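Long-range contacts in dual function macrocyclase-peptidase POPB (PDB 5N4B), which cleaves peptide bonds on the C-terminal side of prolyl residues and macrocyclises precursor peptides in the biosynthesis of the amanitin toxins: residues Phe76-Asn81 and Lys450-Asp455; Asn549-Phe554 and Gly580-Met585; Lys649-Thr654 and His679-Asn684. The protein carries 1 engineered substitution. All blocks are in the same frame, centred on the assembly; numbering follows the deposited sequence.

The three contacts follow one another along the chain without interleaving. Contact 1 ties the end of helix 68-80 to the loop from the last propeller strand, 443-448, into strand 459-467 of the hydrolase sheet, and so lies at the passage between the two domains. Contacts 2 and 3 are within the alpha/beta-hydrolase domain, centres 19 Å apart, nearest atoms about 6 Å apart. Contact 2, the one near the catalytic residues, crosses two helices just after the charge-relay serine position, an engineered alanine here. Contact 3 joins the lead-ins to strands 653-659 and 688-693, the latter outermost in the sheet. Contact 1 lies 31 Å from contact 2 and 37 Å from contact 3, centre to centre.

Contact 1. Residues Phe76-Asn81 and Lys450-Asp455; sequences FRASRN and KVNELD
Asn452 reaches the last turn of helix 68-80 with its amide, ND2 donating to Ala78 O at 2.9 Å and nearly straight, 170° at the hydrogen. The acceptor lies in the plane of the Asn452 amide, whereas ND2 stands well above the carbonyl plane of Ala78. CG of Asn452 is anti to its backbone N (chi1 -171°), which carries the amide toward the helix; its CB also packs on Asn81 O at 3.4 Å. A second touch comes from Glu453, whose extended side chain lays its carboxylate against the methyl of Ala78, OE2 to CB 3.5 Å. A water bridges the two backbones: it donates to Ser79 O at 2.6 Å and accepts from Asn452 N at 3.0 Å, so that backbone and amide of Asn452 both link to helix carbonyls.

The join is made in the connection from propeller to hydrolase domain. Segment 450-455 follows strand 443-448 of the last propeller blade and precedes strand 459-467 of the hydrolase sheet, so a helix from the start of the chain is held against one of the interdomain crossings of the prolyl oligopeptidase fold.

Behind these contacts, Ala78 O serves two donors, since Asn81 N approaches it at 3.1 Å from the face opposite to Asn452 ND2. Two residues earlier, Phe76 O also takes two bonds, here from the same face of its plane, from Arg80 N and from Ser79 OG, the latter at 2.9 Å. The Ser79 side chain also packs on helix 510-519, at Pro510, Ile511 and Thr514. Farther out, the ring of Phe76 meets that of Trp716 on helix 705-722 at about a right angle, and Arg80 packs on the backbone of the bound peptide.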
ATOM      1  N   PHE A  76     -22.450  -6.694  -3.702  1.00 10.49           N
ATOM      2  CA  PHE A  76     -21.198  -5.971  -3.479  1.00  9.37           C
ATOM      3  C   PHE A  76     -21.279  -4.552  -4.037  1.00  9.76           C
ATOM      4  O   PHE A  76     -20.783  -3.610  -3.418  1.00 10.65           O
ATOM      5  CB  PHE A  76     -20.030  -6.698  -4.140  1.00 10.66           C
ATOM      6  CG  PHE A  76     -19.621  -8.010  -3.468  1.00 10.75           C
ATOM      7  CD1 PHE A  76     -20.108  -8.366  -2.239  1.00 10.97           C
ATOM      8  CD2 PHE A  76     -18.752  -8.857  -4.112  1.00 11.32           C
ATOM      9  CE1 PHE A  76     -19.659  -9.543  -1.609  1.00 13.14           C
ATOM     10  CE2 PHE A  76     -18.314 -10.070  -3.512  1.00 12.46           C
ATOM     11  CZ  PHE A  76     -18.778 -10.398  -2.281  1.00 12.82           C
ATOM     12  N   ARG A  77     -21.837  -4.397  -5.232  1.00  9.68           N
ATOM     13  CA  ARG A  77     -22.017  -3.054  -5.773  1.00 11.07           C
ATOM     14  C   ARG A  77     -22.836  -2.200  -4.827  1.00 10.08           C
ATOM     15  O   ARG A  77     -22.476  -1.060  -4.546  1.00 10.47           O
ATOM     16  CB  ARG A  77     -22.709  -3.153  -7.124  1.00  9.93           C
ATOM     17  CG  ARG A  77     -22.694  -1.865  -7.938  1.00 12.22           C
ATOM     18  CD  ARG A  77     -23.473  -1.968  -9.256  1.00 13.71           C
ATOM     19  NE  ARG A  77     -23.034  -3.102 -10.126  1.00 16.39           N
ATOM     20  CZ  ARG A  77     -23.689  -4.215 -10.316  1.00 19.23           C
ATOM     21  NH1 ARG A  77     -24.860  -4.450  -9.730  1.00 21.07           N
ATOM     22  NH2 ARG A  77     -23.187  -5.124 -11.142  1.00 19.22           N
ATOM     23  N   ALA A  78     -23.922  -2.761  -4.285  1.00 10.26           N
ATOM     24  CA  ALA A  78     -24.733  -1.993  -3.338  1.00 10.43           C
ATOM     25  C   ALA A  78     -23.937  -1.636  -2.095  1.00  9.44           C
ATOM     26  O   ALA A  78     -24.055  -0.528  -1.568  1.00 10.20           O
ATOM     27  CB  ALA A  78     -26.002  -2.761  -3.000  1.00 12.23           C
ATOM     28  N   SER A  79     -23.121  -2.566  -1.617  1.00 10.41           N
ATOM     29  CA  SER A  79     -22.346  -2.311  -0.406  1.00 10.95           C
ATOM     30  C   SER A  79     -21.331  -1.196  -0.591  1.00 10.49           C
ATOM     31  O   SER A  79     -20.962  -0.552   0.390  1.00 11.33           O
ATOM     32  CB  SER A  79     -21.671  -3.595   0.088  1.00 11.54           C
ATOM     33  OG  SER A  79     -20.462  -3.863  -0.561  1.00 12.78           O
ATOM     34  N   ARG A  80     -20.871  -0.953  -1.801  1.00  9.38           N
ATOM     35  CA  ARG A  80     -19.914   0.115  -2.113  1.00  9.81           C
ATOM     36  C   ARG A  80     -20.607   1.436  -2.423  1.00  9.84           C
ATOM     37  O   ARG A  80     -19.950   2.464  -2.481  1.00  9.64           O
ATOM     38  CB  ARG A  80     -19.049  -0.301  -3.311  1.00 11.21           C
ATOM     39  CG  ARG A  80     -18.107  -1.439  -3.029  1.00 13.78           C
ATOM     40  CD  ARG A  80     -16.770  -1.021  -2.577  1.00 28.50           C
ATOM     41  NE  ARG A  80     -16.102  -0.152  -3.556  1.00 19.25           N
ATOM     42  CZ  ARG A  80     -14.855  -0.307  -3.979  1.00 28.53           C
ATOM     43  NH1 ARG A  80     -14.379   0.542  -4.868  1.00 30.02           N
ATOM     44  NH2 ARG A  80     -14.087  -1.281  -3.487  1.00 35.37           N
ATOM     45  N   ASN A  81     -21.920   1.433  -2.603  1.00  9.44           N
ATOM     46  CA  ASN A  81     -22.624   2.608  -3.132  1.00  9.43           C
ATOM     47  C   ASN A  81     -23.059   3.525  -1.994  1.00  9.53           C
ATOM     48  O   ASN A  81     -24.241   3.642  -1.640  1.00 11.54           O
ATOM     49  CB  ASN A  81     -23.809   2.147  -3.956  1.00 11.05           C
ATOM     50  CG  ASN A  81     -24.388   3.259  -4.797  1.00 13.47           C
ATOM     51  OD1 ASN A  81     -23.771   4.291  -4.977  1.00 12.33           O
ATOM     52  ND2 ASN A  81     -25.568   3.031  -5.332  1.00 13.06           N
ATOM     53  N   LYS A 450     -21.389   7.224   6.338  1.00 12.70           N
ATOM     54  CA  LYS A 450     -22.631   6.456   6.430  1.00 12.50           C
ATOM     55  C   LYS A 450     -22.671   5.478   5.275  1.00 12.06           C
ATOM     56  O   LYS A 450     -22.607   5.881   4.112  1.00 13.70           O
ATOM     57  CB  LYS A 450     -23.857   7.370   6.340  1.00 15.57           C
ATOM     58  CG  LYS A 450     -23.917   8.499   7.337  1.00 24.96           C
ATOM     59  CD  LYS A 450     -23.688   8.014   8.755  1.00 34.86           C
ATOM     60  CE  LYS A 450     -23.831   9.180   9.745  1.00 35.80           C
ATOM     61  NZ  LYS A 450     -23.041  10.415   9.330  1.00 35.59           N
ATOM     62  N   VAL A 451     -22.792   4.199   5.577  1.00 11.46           N
ATOM     63  CA  VAL A 451     -22.691   3.167   4.539  1.00 11.24           C
ATOM     64  C   VAL A 451     -24.069   2.813   3.988  1.00 13.66           C
ATOM     65  O   VAL A 451     -25.061   3.475   4.324  1.00 14.57           O
ATOM     66  CB  VAL A 451     -21.864   1.980   5.014  1.00 11.42           C
ATOM     67  CG1 VAL A 451     -20.467   2.473   5.415  1.00 12.88           C
ATOM     68  CG2 VAL A 451     -22.574   1.229   6.154  1.00 10.88           C
ATOM     69  N   ASN A 452     -24.139   1.806   3.130  1.00 12.53           N
ATOM     70  CA  ASN A 452     -25.377   1.433   2.425  1.00 12.73           C
ATOM     71  C   ASN A 452     -25.696  -0.034   2.688  1.00 13.21           C
ATOM     72  O   ASN A 452     -24.840  -0.918   2.480  1.00 13.69           O
ATOM     73  CB  ASN A 452     -25.235   1.660   0.931  1.00 11.21           C
ATOM     74  CG  ASN A 452     -26.541   1.497   0.193  1.00 14.07           C
ATOM     75  OD1 ASN A 452     -27.571   1.996   0.634  1.00 16.92           O
ATOM     76  ND2 ASN A 452     -26.510   0.777  -0.903  1.00 12.48           N
ATOM     77  N   GLU A 453     -26.938  -0.267   3.121  1.00 15.68           N
ATOM     78  CA  GLU A 453     -27.486  -1.599   3.414  1.00 16.83           C
ATOM     79  C   GLU A 453     -26.923  -2.213   4.697  1.00 17.28           C
ATOM     80  O   GLU A 453     -27.678  -2.496   5.648  1.00 18.67           O
ATOM     81  CB  GLU A 453     -27.387  -2.543   2.226  1.00 16.55           C
ATOM     82  CG  GLU A 453     -28.206  -2.059   0.970  1.00 16.26           C
ATOM     83  CD  GLU A 453     -28.381  -3.126  -0.087  1.00 17.36           C
ATOM     84  OE1 GLU A 453     -27.914  -4.255   0.099  1.00 18.25           O
ATOM     85  OE2 GLU A 453     -28.972  -2.852  -1.161  1.00 16.79           O
ATOM     86  N   LEU A 454     -25.609  -2.315   4.767  1.00 14.37           N
ATOM     87  CA  LEU A 454     -24.901  -2.810   5.925  1.00 13.97           C
ATOM     88  C   LEU A 454     -25.169  -1.921   7.129  1.00 13.89           C
ATOM     89  O   LEU A 454     -25.210  -0.703   7.024  1.00 15.60           O
ATOM     90  CB  LEU A 454     -23.386  -2.698   5.681  1.00 20.57           C
ATOM     91  CG  LEU A 454     -22.702  -3.698   4.810  1.00 19.45           C
ATOM     92  CD1 LEU A 454     -21.271  -3.274   4.581  1.00 17.64           C
ATOM     93  CD2 LEU A 454     -22.801  -5.138   5.410  1.00 19.63           C
ATOM     94  N   ASP A 455     -25.213  -2.544   8.301  1.00 13.19           N
ATOM     95  CA  ASP A 455     -25.114  -1.810   9.564  1.00 16.08           C
ATOM     96  C   ASP A 455     -23.820  -2.249  10.236  1.00 15.18           C
ATOM     97  O   ASP A 455     -23.694  -3.406  10.676  1.00 14.18           O
ATOM     98  CB  ASP A 455     -26.315  -2.076  10.470  1.00 14.31           C
ATOM     99  CG  ASP A 455     -26.296  -1.236  11.777  1.00 17.05           C
ATOM    100  OD1 ASP A 455     -25.257  -0.647  12.135  1.00 16.96           O
ATOM    101  OD2 ASP A 455     -27.361  -1.198  12.473  1.00 20.12           O
TER
HETATM  102  O   HOH W   1     -22.168  -0.361   2.730  1.00  9.72           O

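Contact 2. Residues Asn549-Phe554 and Gly580-Met585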
ATOM      1  N   ASN A 549       9.576 -18.247   8.670  1.00 14.36           N
ATOM      2  CA  ASN A 549       8.704 -18.050   9.818  1.00 14.56           C
ATOM      3  C   ASN A 549       7.391 -17.390   9.432  1.00 14.17           C
ATOM      4  O   ASN A 549       6.363 -17.669  10.051  1.00 13.94           O
ATOM      5  CB  ASN A 549       9.376 -17.183  10.863  1.00 14.93           C
ATOM      6  CG  ASN A 549      10.533 -17.839  11.529  1.00 15.76           C
ATOM      7  OD1 ASN A 549      10.709 -19.053  11.527  1.00 18.54           O
ATOM      8  ND2 ASN A 549      11.349 -17.006  12.134  1.00 19.27           N
ATOM      9  N   THR A 550       7.419 -16.530   8.414  1.00 13.12           N
ATOM     10  CA  THR A 550       6.181 -15.916   7.920  1.00 11.66           C
ATOM     11  C   THR A 550       5.181 -16.975   7.496  1.00 13.56           C
ATOM     12  O   THR A 550       3.982 -16.894   7.813  1.00 11.97           O
ATOM     13  CB  THR A 550       6.520 -15.017   6.756  1.00 12.21           C
ATOM     14  OG1 THR A 550       7.456 -13.988   7.178  1.00 12.67           O
ATOM     15  CG2 THR A 550       5.299 -14.393   6.211  1.00 12.14           C
ATOM     16  N   PHE A 551       5.667 -17.964   6.745  1.00 12.84           N
ATOM     17  CA  PHE A 551       4.828 -19.051   6.256  1.00 11.13           C
ATOM     18  C   PHE A 551       4.350 -19.939   7.405  1.00 11.33           C
ATOM     19  O   PHE A 551       3.171 -20.285   7.480  1.00 12.30           O
ATOM     20  CB  PHE A 551       5.587 -19.867   5.202  1.00 11.87           C
ATOM     21  CG  PHE A 551       5.829 -19.105   3.940  1.00 12.50           C
ATOM     22  CD1 PHE A 551       6.932 -18.308   3.792  1.00 17.12           C
ATOM     23  CD2 PHE A 551       4.918 -19.130   2.916  1.00 13.16           C
ATOM     24  CE1 PHE A 551       7.139 -17.555   2.649  1.00 18.64           C
ATOM     25  CE2 PHE A 551       5.108 -18.385   1.798  1.00 12.26           C
ATOM     26  CZ  PHE A 551       6.208 -17.642   1.627  1.00 14.52           C
ATOM     27  N   ASP A 552       5.257 -20.288   8.333  1.00 11.99           N
ATOM     28  CA  ASP A 552       4.862 -21.059   9.496  1.00 13.98           C
ATOM     29  C   ASP A 552       3.790 -20.317  10.305  1.00 12.21           C
ATOM     30  O   ASP A 552       2.837 -20.926  10.787  1.00 13.64           O
ATOM     31  CB  ASP A 552       6.101 -21.362  10.348  1.00 14.45           C
ATOM     32  CG  ASP A 552       7.042 -22.411   9.705  1.00 18.39           C
ATOM     33  OD1 ASP A 552       6.564 -23.212   8.869  1.00 21.20           O
ATOM     34  OD2 ASP A 552       8.231 -22.441  10.089  1.00 21.48           O
ATOM     35  N   ASP A 553       3.931 -19.013  10.470  1.00 12.57           N
ATOM     36  CA  ASP A 553       2.946 -18.243  11.230  1.00 11.42           C
ATOM     37  C   ASP A 553       1.588 -18.285  10.530  1.00 10.21           C
ATOM     38  O   ASP A 553       0.553 -18.427  11.167  1.00 11.64           O
ATOM     39  CB  ASP A 553       3.400 -16.786  11.390  1.00 11.71           C
ATOM     40  CG  ASP A 553       4.586 -16.600  12.319  1.00 15.02           C
ATOM     41  OD1 ASP A 553       4.979 -17.556  12.989  1.00 15.17           O
ATOM     42  OD2 ASP A 553       5.077 -15.451  12.328  1.00 14.01           O
ATOM     43  N   PHE A 554       1.579 -18.154   9.205  1.00 10.62           N
ATOM     44  CA  PHE A 554       0.322 -18.102   8.464  1.00  9.76           C
ATOM     45  C   PHE A 554      -0.368 -19.463   8.450  1.00 10.52           C
ATOM     46  O   PHE A 554      -1.594 -19.559   8.644  1.00 10.44           O
ATOM     47  CB  PHE A 554       0.586 -17.606   7.041  1.00  9.89           C
ATOM     48  CG  PHE A 554      -0.620 -17.043   6.327  1.00  9.40           C
ATOM     49  CD1 PHE A 554      -1.276 -15.927   6.783  1.00  9.24           C
ATOM     50  CD2 PHE A 554      -0.993 -17.569   5.109  1.00 10.44           C
ATOM     51  CE1 PHE A 554      -2.349 -15.382   6.090  1.00 10.18           C
ATOM     52  CE2 PHE A 554      -2.067 -17.049   4.411  1.00  9.25           C
ATOM     53  CZ  PHE A 554      -2.746 -15.977   4.900  1.00  9.60           C
ATOM     54  N   GLY A 580       1.852 -10.763  -0.324  1.00 10.14           N
ATOM     55  CA  GLY A 580       0.766 -11.608   0.154  1.00 10.07           C
ATOM     56  C   GLY A 580       0.428 -12.705  -0.832  1.00  9.91           C
ATOM     57  O   GLY A 580      -0.080 -13.758  -0.439  1.00 10.11           O
ATOM     58  N   GLY A 581       0.672 -12.475  -2.133  1.00  9.19           N
ATOM     59  CA  GLY A 581       0.449 -13.551  -3.113  1.00  7.45           C
ATOM     60  C   GLY A 581       1.515 -14.612  -3.027  1.00  8.97           C
ATOM     61  O   GLY A 581       1.243 -15.817  -3.148  1.00  9.11           O
ATOM     62  N   LEU A 582       2.754 -14.197  -2.805  1.00  9.40           N
ATOM     63  CA  LEU A 582       3.832 -15.121  -2.465  1.00  8.42           C
ATOM     64  C   LEU A 582       3.475 -15.929  -1.226  1.00  9.66           C
ATOM     65  O   LEU A 582       3.663 -17.150  -1.167  1.00 10.61           O
ATOM     66  CB  LEU A 582       5.130 -14.335  -2.198  1.00  8.95           C
ATOM     67  CG  LEU A 582       6.259 -15.126  -1.558  1.00 12.40           C
ATOM     68  CD1 LEU A 582       6.779 -16.288  -2.417  1.00 12.22           C
ATOM     69  CD2 LEU A 582       7.452 -14.188  -1.229  1.00 12.21           C
ATOM     70  N   LEU A 583       2.960 -15.242  -0.216  1.00  9.43           N
ATOM     71  CA  LEU A 583       2.522 -15.904   1.002  1.00  8.96           C
ATOM     72  C   LEU A 583       1.518 -17.002   0.690  1.00  8.30           C
ATOM     73  O   LEU A 583       1.637 -18.128   1.194  1.00 10.00           O
ATOM     74  CB  LEU A 583       1.955 -14.862   1.959  1.00  9.67           C
ATOM     75  CG  LEU A 583       1.374 -15.406   3.252  1.00 11.47           C
ATOM     76  CD1 LEU A 583       2.465 -15.973   4.146  1.00 13.19           C
ATOM     77  CD2 LEU A 583       0.612 -14.311   3.973  1.00 12.15           C
ATOM     78  N   VAL A 584       0.509 -16.688  -0.113  1.00  8.33           N
ATOM     79  CA  VAL A 584      -0.510 -17.679  -0.476  1.00  9.20           C
ATOM     80  C   VAL A 584       0.081 -18.850  -1.255  1.00  8.43           C
ATOM     81  O   VAL A 584      -0.197 -20.014  -0.950  1.00  9.86           O
ATOM     82  CB  VAL A 584      -1.670 -17.008  -1.209  1.00  8.83           C
ATOM     83  CG1 VAL A 584      -2.608 -18.010  -1.824  1.00  8.39           C
ATOM     84  CG2 VAL A 584      -2.416 -16.141  -0.255  1.00 11.84           C
ATOM     85  N   MET A 585       0.885 -18.558  -2.268  1.00  8.29           N
ATOM     86  CA  MET A 585       1.428 -19.609  -3.145  1.00  9.85           C
ATOM     87  C   MET A 585       2.377 -20.508  -2.380  1.00 11.05           C
ATOM     88  O   MET A 585       2.289 -21.733  -2.482  1.00 12.92           O
ATOM     89  CB  MET A 585       2.112 -18.976  -4.365  1.00 10.58           C
ATOM     90  CG  MET A 585       1.065 -18.385  -5.321  1.00 10.97           C
ATOM     91  SD  MET A 585       1.669 -17.788  -6.912  1.00 11.83           S
ATOM     92  CE  MET A 585       2.058 -16.087  -6.509  1.00 12.48           C
TER
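Leu583 projects from helix 579-590 between Phe551 and Phe554 of helix 548-563, and the contact is almost wholly apolar. Its clearest element is a CH-pi interaction: CD2 of Leu583 stands 3.6 Å from the centroid of the Phe554 ring, only 2° off the normal, the methyl sitting over the middle of the face. CG of Phe554 is anti to its backbone N (chi1 -159°), which swings the ring across to the leucine. Leu583 CG also bears on this face, 3.7 Å from Phe554 CD2.

The other branch of Leu583 makes van der Waals contacts. CD1 meets Thr550 CG2 at 3.8 Å and lies over one face of the Phe551 ring, displaced toward its rim. Thr550 turns its methyl to this apolar side, while its OG1 is hydrogen-bonded to Arg529 O. Phe551 and Leu583 run past each other in opposite directions, and Phe551 CZ comes within 4.1 Å of Leu582 CG, those side chains crossing at about a right angle.

Carbonyl oxygens meet the edge region of Phe551. CE2 lies 3.5 Å from Leu582 O, which is in the ring plane, setting the weakly positive ring rim against a carbonyl. Leu583 O also lies beside CE2, but accepts a hydrogen bond from Ser587 OG.

The axes of the two segments pass 10.2 Å apart at a crossing angle of -68°. Helix 579-590 directly follows the charge-relay serine position, here the engineered Ala578, whose side chain is about 8 Å from that of Leu582. Phe554 and Val584 both pack on Ile574 of strand 572-577, and Val584 on Ala599 and Pro601 of strand 598-602, so the crossed helices rest on central strands of the hydrolase sheet.

Contact 3. Residues Lys649-Thr654 and His679-Asn684; sequences KVMPAT and HNVPQN
Asn684 and Met651 join the lead-in to strand 653-659 with the connection from helix 668-680 to strand 688-693, within a beta-alpha-beta unit of the alpha/beta-hydrolase fold whose two strands run parallel. Segment 649-654 leads into the first strand; segment 679-684 leaves the helix and heads for the last strand, at the edge of the sheet.

The side-chain amide of Asn684 pairs with the backbone of Met651 through both its ends. OD1 accepts from Met651 N at 2.9 Å, and ND2 donates to Met651 O over the same distance, close to straight at 174°. CG of Asn684 is anti to its backbone N (chi1 -160°), extending the amide to the backbone of segment 649-654, and the two bonds together fix its rotation. Met651 O lies in the amide plane and also accepts a hydrogen bond from His686 ND1, while ND2 gives a further bond to His686 O.

A type I beta turn from Val681 to Asn684 brings the asparagine round, with Asn684 N bonded to Val681 O. Where the helix ends, Val681 points its side chain back at the first segment: CG1 approaches Lys649 O at 3.9 Å. Both Met651 and Val681 pack on Leu688 of strand 688-693, and between themselves they touch more loosely, Met651 CG to Val681 CG2 at 4.4 Å.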
ATOM      1  N   LYS A 649       0.588 -34.155  -3.693  1.00 16.05           N
ATOM      2  CA  LYS A 649      -0.263 -33.450  -2.735  1.00 17.45           C
ATOM      3  C   LYS A 649      -1.452 -32.832  -3.463  1.00 15.19           C
ATOM      4  O   LYS A 649      -1.264 -32.101  -4.441  1.00 16.94           O
ATOM      5  CB  LYS A 649       0.542 -32.358  -2.024  1.00 18.01           C
ATOM      6  CG  LYS A 649      -0.170 -31.622  -0.946  1.00 22.59           C
ATOM      7  CD  LYS A 649       0.668 -30.480  -0.303  1.00 28.15           C
ATOM      8  CE  LYS A 649       1.749 -30.994   0.577  1.00 24.32           C
ATOM      9  NZ  LYS A 649       2.395 -29.876   1.283  1.00 21.24           N
ATOM     10  N   VAL A 650      -2.659 -33.066  -2.947  1.00 16.00           N
ATOM     11  CA  VAL A 650      -3.848 -32.411  -3.480  1.00 14.24           C
ATOM     12  C   VAL A 650      -3.774 -30.926  -3.133  1.00 14.85           C
ATOM     13  O   VAL A 650      -3.538 -30.561  -1.970  1.00 16.25           O
ATOM     14  CB  VAL A 650      -5.119 -33.070  -2.936  1.00 15.86           C
ATOM     15  CG1 VAL A 650      -6.346 -32.271  -3.317  1.00 20.32           C
ATOM     16  CG2 VAL A 650      -5.272 -34.511  -3.462  1.00 19.46           C
ATOM     17  N   MET A 651      -3.953 -30.065  -4.145  1.00 13.81           N
ATOM     18  CA  MET A 651      -3.987 -28.621  -3.972  1.00 14.44           C
ATOM     19  C   MET A 651      -5.420 -28.144  -3.779  1.00 14.44           C
ATOM     20  O   MET A 651      -6.336 -28.657  -4.418  1.00 13.46           O
ATOM     21  CB  MET A 651      -3.386 -27.906  -5.183  1.00 15.03           C
ATOM     22  CG  MET A 651      -1.898 -28.034  -5.335  1.00 16.86           C
ATOM     23  SD  MET A 651      -0.983 -27.139  -4.020  1.00 20.98           S
ATOM     24  CE  MET A 651      -0.505 -28.624  -3.218  1.00 24.58           C
ATOM     25  N   PRO A 652      -5.642 -27.134  -2.935  1.00 12.10           N
ATOM     26  CA  PRO A 652      -6.967 -26.523  -2.872  1.00 12.20           C
ATOM     27  C   PRO A 652      -7.317 -25.868  -4.189  1.00 11.50           C
ATOM     28  O   PRO A 652      -6.450 -25.470  -4.959  1.00 12.61           O
ATOM     29  CB  PRO A 652      -6.810 -25.442  -1.781  1.00 12.62           C
ATOM     30  CG  PRO A 652      -5.383 -25.070  -1.858  1.00 14.52           C
ATOM     31  CD  PRO A 652      -4.648 -26.374  -2.181  1.00 13.05           C
ATOM     32  N   ALA A 653      -8.624 -25.677  -4.383  1.00 10.83           N
ATOM     33  CA  ALA A 653      -9.094 -24.822  -5.476  1.00  9.68           C
ATOM     34  C   ALA A 653      -8.363 -23.493  -5.419  1.00 11.13           C
ATOM     35  O   ALA A 653      -8.348 -22.846  -4.374  1.00 11.19           O
ATOM     36  CB  ALA A 653     -10.595 -24.563  -5.350  1.00 11.56           C
ATOM     37  N   THR A 654      -7.785 -23.073  -6.552  1.00 11.29           N
ATOM     38  CA  THR A 654      -6.913 -21.928  -6.610  1.00  9.58           C
ATOM     39  C   THR A 654      -7.318 -21.080  -7.803  1.00 10.45           C
ATOM     40  O   THR A 654      -7.455 -21.589  -8.926  1.00 11.35           O
ATOM     41  CB  THR A 654      -5.453 -22.373  -6.736  1.00 12.18           C
ATOM     42  OG1 THR A 654      -5.045 -23.079  -5.551  1.00 12.69           O
ATOM     43  CG2 THR A 654      -4.529 -21.190  -6.865  1.00 13.78           C
ATOM     44  N   HIS A 679       1.142 -28.699 -14.598  1.00 13.36           N
ATOM     45  CA  HIS A 679       1.984 -29.795 -15.074  1.00 16.94           C
ATOM     46  C   HIS A 679       2.119 -30.900 -14.030  1.00 16.86           C
ATOM     47  O   HIS A 679       2.183 -32.085 -14.364  1.00 17.53           O
ATOM     48  CB  HIS A 679       3.361 -29.247 -15.383  1.00 16.35           C
ATOM     49  CG  HIS A 679       4.368 -30.308 -15.642  1.00 17.51           C
ATOM     50  ND1 HIS A 679       4.395 -31.024 -16.810  1.00 20.91           N
ATOM     51  CD2 HIS A 679       5.411 -30.742 -14.900  1.00 19.52           C
ATOM     52  CE1 HIS A 679       5.395 -31.882 -16.765  1.00 20.16           C
ATOM     53  NE2 HIS A 679       6.034 -31.724 -15.624  1.00 21.69           N
ATOM     54  N   ASN A 680       2.254 -30.533 -12.764  1.00 14.51           N
ATOM     55  CA  ASN A 680       2.553 -31.496 -11.725  1.00 14.20           C
ATOM     56  C   ASN A 680       1.322 -32.252 -11.255  1.00 15.50           C
ATOM     57  O   ASN A 680       1.431 -33.467 -10.981  1.00 17.14           O
ATOM     58  CB  ASN A 680       3.230 -30.812 -10.551  1.00 14.91           C
ATOM     59  CG  ASN A 680       4.694 -30.699 -10.755  1.00 19.07           C
ATOM     60  OD1 ASN A 680       5.446 -31.662 -10.543  1.00 21.20           O
ATOM     61  ND2 ASN A 680       5.130 -29.547 -11.214  1.00 19.69           N
ATOM     62  N   VAL A 681       0.171 -31.584 -11.119  1.00 15.19           N
ATOM     63  CA  VAL A 681      -1.064 -32.241 -10.657  1.00 16.30           C
ATOM     64  C   VAL A 681      -2.188 -31.964 -11.642  1.00 15.22           C
ATOM     65  O   VAL A 681      -3.216 -31.368 -11.285  1.00 15.82           O
ATOM     66  CB  VAL A 681      -1.405 -31.894  -9.200  1.00 16.61           C
ATOM     67  CG1 VAL A 681      -0.396 -32.540  -8.259  1.00 19.04           C
ATOM     68  CG2 VAL A 681      -1.406 -30.392  -8.977  1.00 15.23           C
ATOM     69  N   PRO A 682      -2.042 -32.384 -12.901  1.00 14.70           N
ATOM     70  CA  PRO A 682      -3.075 -32.065 -13.880  1.00 16.09           C
ATOM     71  C   PRO A 682      -4.427 -32.612 -13.501  1.00 16.67           C
ATOM     72  O   PRO A 682      -5.461 -32.005 -13.828  1.00 17.48           O
ATOM     73  CB  PRO A 682      -2.521 -32.708 -15.160  1.00 18.78           C
ATOM     74  CG  PRO A 682      -1.575 -33.769 -14.668  1.00 19.39           C
ATOM     75  CD  PRO A 682      -0.931 -33.155 -13.469  1.00 18.69           C
ATOM     76  N   GLN A 683      -4.460 -33.751 -12.820  1.00 16.92           N
ATOM     77  CA  GLN A 683      -5.709 -34.373 -12.416  1.00 18.30           C
ATOM     78  C   GLN A 683      -6.160 -33.927 -11.041  1.00 19.25           C
ATOM     79  O   GLN A 683      -7.018 -34.546 -10.422  1.00 19.84           O
ATOM     80  CB  GLN A 683      -5.600 -35.895 -12.475  1.00 19.80           C
ATOM     81  CG  GLN A 683      -5.074 -36.414 -13.820  1.00 29.69           C
ATOM     82  CD  GLN A 683      -5.927 -36.019 -14.992  1.00 27.47           C
ATOM     83  OE1 GLN A 683      -7.148 -36.012 -14.900  1.00 27.52           O
ATOM     84  NE2 GLN A 683      -5.277 -35.736 -16.124  1.00 28.78           N
ATOM     85  N   ASN A 684      -5.645 -32.796 -10.567  1.00 14.99           N
ATOM     86  CA  ASN A 684      -6.078 -32.319  -9.268  1.00 16.99           C
ATOM     87  C   ASN A 684      -7.605 -32.226  -9.225  1.00 15.01           C
ATOM     88  O   ASN A 684      -8.215 -31.736 -10.180  1.00 15.95           O
ATOM     89  CB  ASN A 684      -5.487 -30.925  -9.028  1.00 15.17           C
ATOM     90  CG  ASN A 684      -5.471 -30.540  -7.576  1.00 14.46           C
ATOM     91  OD1 ASN A 684      -4.733 -31.122  -6.739  1.00 15.43           O
ATOM     92  ND2 ASN A 684      -6.327 -29.574  -7.214  1.00 14.05           N
TER